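Long-range contact in thiamine-monophosphate kinase (Aquifex aeolicus, PDB 1VQV), which catalyses the ATP-dependent phosphorylation of thiamine monophosphate to thiamine diphosphate, the active form of vitamin B1: residues G76-W81 / A190-V195. Numbering follows the deposited sequence.
Sequences GGLPKW and ARIDYV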
ATOM      1  N   GLY B  76     -17.479  -8.012  -6.922  1.00 51.74           N
ATOM      2  CA  GLY B  76     -18.400  -8.779  -6.108  1.00 52.25           C
ATOM      3  C   GLY B  76     -17.904  -9.067  -4.714  1.00 53.81           C
ATOM      4  O   GLY B  76     -18.324 -10.041  -4.084  1.00 54.95           O
ATOM      5  N   GLY B  77     -17.015  -8.216  -4.222  1.00 54.35           N
ATOM      6  CA  GLY B  77     -16.480  -8.425  -2.894  1.00 53.11           C
ATOM      7  C   GLY B  77     -16.833  -7.308  -1.949  1.00 53.09           C
ATOM      8  O   GLY B  77     -17.248  -6.241  -2.379  1.00 53.98           O
ATOM      9  N   LEU B  78     -16.678  -7.565  -0.657  1.00 52.92           N
ATOM     10  CA  LEU B  78     -16.955  -6.562   0.361  1.00 53.40           C
ATOM     11  C   LEU B  78     -15.641  -6.105   1.014  1.00 54.19           C
ATOM     12  O   LEU B  78     -14.763  -6.921   1.290  1.00 55.52           O
ATOM     13  CB  LEU B  78     -17.919  -7.124   1.416  1.00 51.88           C
ATOM     14  CG  LEU B  78     -19.401  -7.200   1.038  1.00 50.48           C
ATOM     15  CD1 LEU B  78     -20.199  -7.784   2.177  1.00 47.43           C
ATOM     16  CD2 LEU B  78     -19.909  -5.809   0.709  1.00 49.56           C
ATOM     17  N   PRO B  79     -15.484  -4.786   1.237  1.00 55.32           N
ATOM     18  CA  PRO B  79     -14.290  -4.184   1.851  1.00 54.59           C
ATOM     19  C   PRO B  79     -14.166  -4.547   3.325  1.00 54.63           C
ATOM     20  O   PRO B  79     -15.091  -4.323   4.097  1.00 55.25           O
ATOM     21  CB  PRO B  79     -14.520  -2.688   1.649  1.00 55.19           C
ATOM     22  CG  PRO B  79     -16.007  -2.573   1.758  1.00 54.13           C
ATOM     23  CD  PRO B  79     -16.488  -3.750   0.931  1.00 54.78           C
ATOM     24  N   LYS B  80     -13.016  -5.098   3.711  1.00 54.90           N
ATOM     25  CA  LYS B  80     -12.775  -5.501   5.093  1.00 53.35           C
ATOM     26  C   LYS B  80     -11.692  -4.710   5.830  1.00 52.76           C
ATOM     27  O   LYS B  80     -11.983  -4.048   6.829  1.00 53.41           O
ATOM     28  CB  LYS B  80     -12.451  -6.995   5.148  1.00 56.27           C
ATOM     29  CG  LYS B  80     -13.637  -7.908   4.775  1.00 60.07           C
ATOM     30  CD  LYS B  80     -14.747  -7.855   5.841  1.00 62.58           C
ATOM     31  CE  LYS B  80     -14.272  -8.464   7.157  1.00 64.97           C
ATOM     32  NZ  LYS B  80     -15.220  -8.198   8.279  1.00 66.54           N
ATOM     33  N   TRP B  81     -10.454  -4.748   5.342  1.00 52.15           N
ATOM     34  CA  TRP B  81      -9.357  -4.044   6.027  1.00 50.73           C
ATOM     35  C   TRP B  81      -8.605  -3.050   5.156  1.00 49.88           C
ATOM     36  O   TRP B  81      -8.481  -3.231   3.951  1.00 49.16           O
ATOM     37  CB  TRP B  81      -8.358  -5.060   6.609  1.00 49.88           C
ATOM     38  CG  TRP B  81      -9.017  -6.107   7.436  1.00 49.17           C
ATOM     39  CD1 TRP B  81      -9.592  -5.940   8.665  1.00 49.72           C
ATOM     40  CD2 TRP B  81      -9.317  -7.441   7.029  1.00 49.78           C
ATOM     41  NE1 TRP B  81     -10.247  -7.088   9.042  1.00 50.26           N
ATOM     42  CE2 TRP B  81     -10.096  -8.027   8.056  1.00 50.97           C
ATOM     43  CE3 TRP B  81      -9.011  -8.202   5.886  1.00 50.57           C
ATOM     44  CZ2 TRP B  81     -10.577  -9.336   7.977  1.00 50.52           C
ATOM     45  CZ3 TRP B  81      -9.489  -9.503   5.803  1.00 50.46           C
ATOM     46  CH2 TRP B  81     -10.264 -10.057   6.846  1.00 51.30           C
ATOM     47  N   ALA B 190     -19.012   4.736  -3.546  1.00 47.66           N
ATOM     48  CA  ALA B 190     -18.867   3.466  -4.231  1.00 47.20           C
ATOM     49  C   ALA B 190     -20.233   2.798  -4.222  1.00 47.35           C
ATOM     50  O   ALA B 190     -20.996   2.939  -3.262  1.00 45.99           O
ATOM     51  CB  ALA B 190     -17.845   2.598  -3.524  1.00 46.39           C
ATOM     52  N   ARG B 191     -20.529   2.069  -5.291  1.00 46.20           N
ATOM     53  CA  ARG B 191     -21.802   1.387  -5.428  1.00 46.45           C
ATOM     54  C   ARG B 191     -21.830   0.125  -4.610  1.00 47.14           C
ATOM     55  O   ARG B 191     -22.158  -0.945  -5.107  1.00 46.32           O
ATOM     56  CB  ARG B 191     -22.040   1.068  -6.893  1.00 46.57           C
ATOM     57  CG  ARG B 191     -22.008   2.305  -7.739  1.00 47.28           C
ATOM     58  CD  ARG B 191     -22.793   3.403  -7.064  1.00 48.74           C
ATOM     59  NE  ARG B 191     -23.868   3.868  -7.926  1.00 54.55           N
ATOM     60  CZ  ARG B 191     -25.154   3.614  -7.730  1.00 52.70           C
ATOM     61  NH1 ARG B 191     -25.549   2.897  -6.686  1.00 53.03           N
ATOM     62  NH2 ARG B 191     -26.040   4.067  -8.597  1.00 53.14           N
ATOM     63  N   ILE B 192     -21.504   0.261  -3.334  1.00 48.25           N
ATOM     64  CA  ILE B 192     -21.457  -0.889  -2.462  1.00 49.64           C
ATOM     65  C   ILE B 192     -22.825  -1.524  -2.379  1.00 48.86           C
ATOM     66  O   ILE B 192     -22.975  -2.629  -1.851  1.00 50.98           O
ATOM     67  CB  ILE B 192     -20.948  -0.516  -1.055  1.00 50.21           C
ATOM     68  CG1 ILE B 192     -20.759  -1.803  -0.252  1.00 50.31           C
ATOM     69  CG2 ILE B 192     -21.897   0.487  -0.395  1.00 49.26           C
ATOM     70  CD1 ILE B 192     -20.070  -1.637   1.062  1.00 54.05           C
ATOM     71  N   ASP B 193     -23.811  -0.821  -2.932  1.00 48.39           N
ATOM     72  CA  ASP B 193     -25.203  -1.275  -2.982  1.00 47.81           C
ATOM     73  C   ASP B 193     -25.480  -2.222  -4.167  1.00 46.87           C
ATOM     74  O   ASP B 193     -26.599  -2.670  -4.359  1.00 46.27           O
ATOM     75  CB  ASP B 193     -26.142  -0.057  -3.040  1.00 45.00           C
ATOM     76  CG  ASP B 193     -25.957   0.784  -4.300  1.00 47.09           C
ATOM     77  OD1 ASP B 193     -24.827   0.946  -4.792  1.00 47.96           O
ATOM     78  OD2 ASP B 193     -26.954   1.322  -4.805  1.00 49.89           O
ATOM     79  N   TYR B 194     -24.445  -2.527  -4.939  1.00 47.55           N
ATOM     80  CA  TYR B 194     -24.541  -3.416  -6.094  1.00 48.88           C
ATOM     81  C   TYR B 194     -23.816  -4.729  -5.823  1.00 50.21           C
ATOM     82  O   TYR B 194     -23.728  -5.593  -6.702  1.00 48.47           O
ATOM     83  CB  TYR B 194     -23.869  -2.788  -7.309  1.00 47.46           C
ATOM     84  CG  TYR B 194     -24.744  -1.928  -8.162  1.00 49.19           C
ATOM     85  CD1 TYR B 194     -25.208  -0.703  -7.705  1.00 50.04           C
ATOM     86  CD2 TYR B 194     -25.106  -2.342  -9.445  1.00 50.63           C
ATOM     87  CE1 TYR B 194     -26.010   0.091  -8.499  1.00 52.02           C
ATOM     88  CE2 TYR B 194     -25.907  -1.559 -10.249  1.00 52.72           C
ATOM     89  CZ  TYR B 194     -26.357  -0.345  -9.773  1.00 53.57           C
ATOM     90  OH  TYR B 194     -27.152   0.423 -10.586  1.00 55.29           O
ATOM     91  N   VAL B 195     -23.271  -4.878  -4.623  1.00 51.47           N
ATOM     92  CA  VAL B 195     -22.526  -6.087  -4.341  1.00 54.76           C
ATOM     93  C   VAL B 195     -23.356  -7.333  -4.553  1.00 53.54           C
ATOM     94  O   VAL B 195     -22.973  -8.186  -5.350  1.00 52.32           O
ATOM     95  CB  VAL B 195     -21.892  -6.049  -2.916  1.00 57.08           C
ATOM     96  CG1 VAL B 195     -21.678  -7.455  -2.374  1.00 57.55           C
ATOM     97  CG2 VAL B 195     -20.533  -5.349  -2.997  1.00 57.18           C
TER
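Arg191 NH1 meets Asp193 OD1 at 2.8 Å in a salt bridge that spans Ile192, the residue whose CD1 packs against Leu78 and Pro79. The bond is bent (134° at the hydrogen) but lies near the guanidinium plane and uses the syn lone pair of OD1. Tyr194 CE1 lies over one guanidinium face, toward its rim, and Asp278 forms a second salt bridge, with NH2. No hydrogen bond crosses between the two segments; side chains meet by apolar packing. In Ile192, chi1 (-173°) puts CG1 anti to the backbone N and chi2 (171°) extends CD1, which lies 4.2 Å from both Pro79 CD and Leu78 CD2. That same Leu78 CD2 touches both methyls of Val195, CG2 at 3.8 Å and CG1 at 3.9 Å. Val195 CG2 also lies 3.5 Å from the carbonyl O of Gly77. Ile73 of helix 57-73 touches both Pro79 and Val195; Gly76, with positive phi, ends that helix as the C-prime residue of a Schellman motif. Strand 77-88 in the N-terminal PurM-like domain is thus packed on the loop before helix 195-201 and on that helix's first residue, Val195, an apolar seam between the two halves of the ThiL fold.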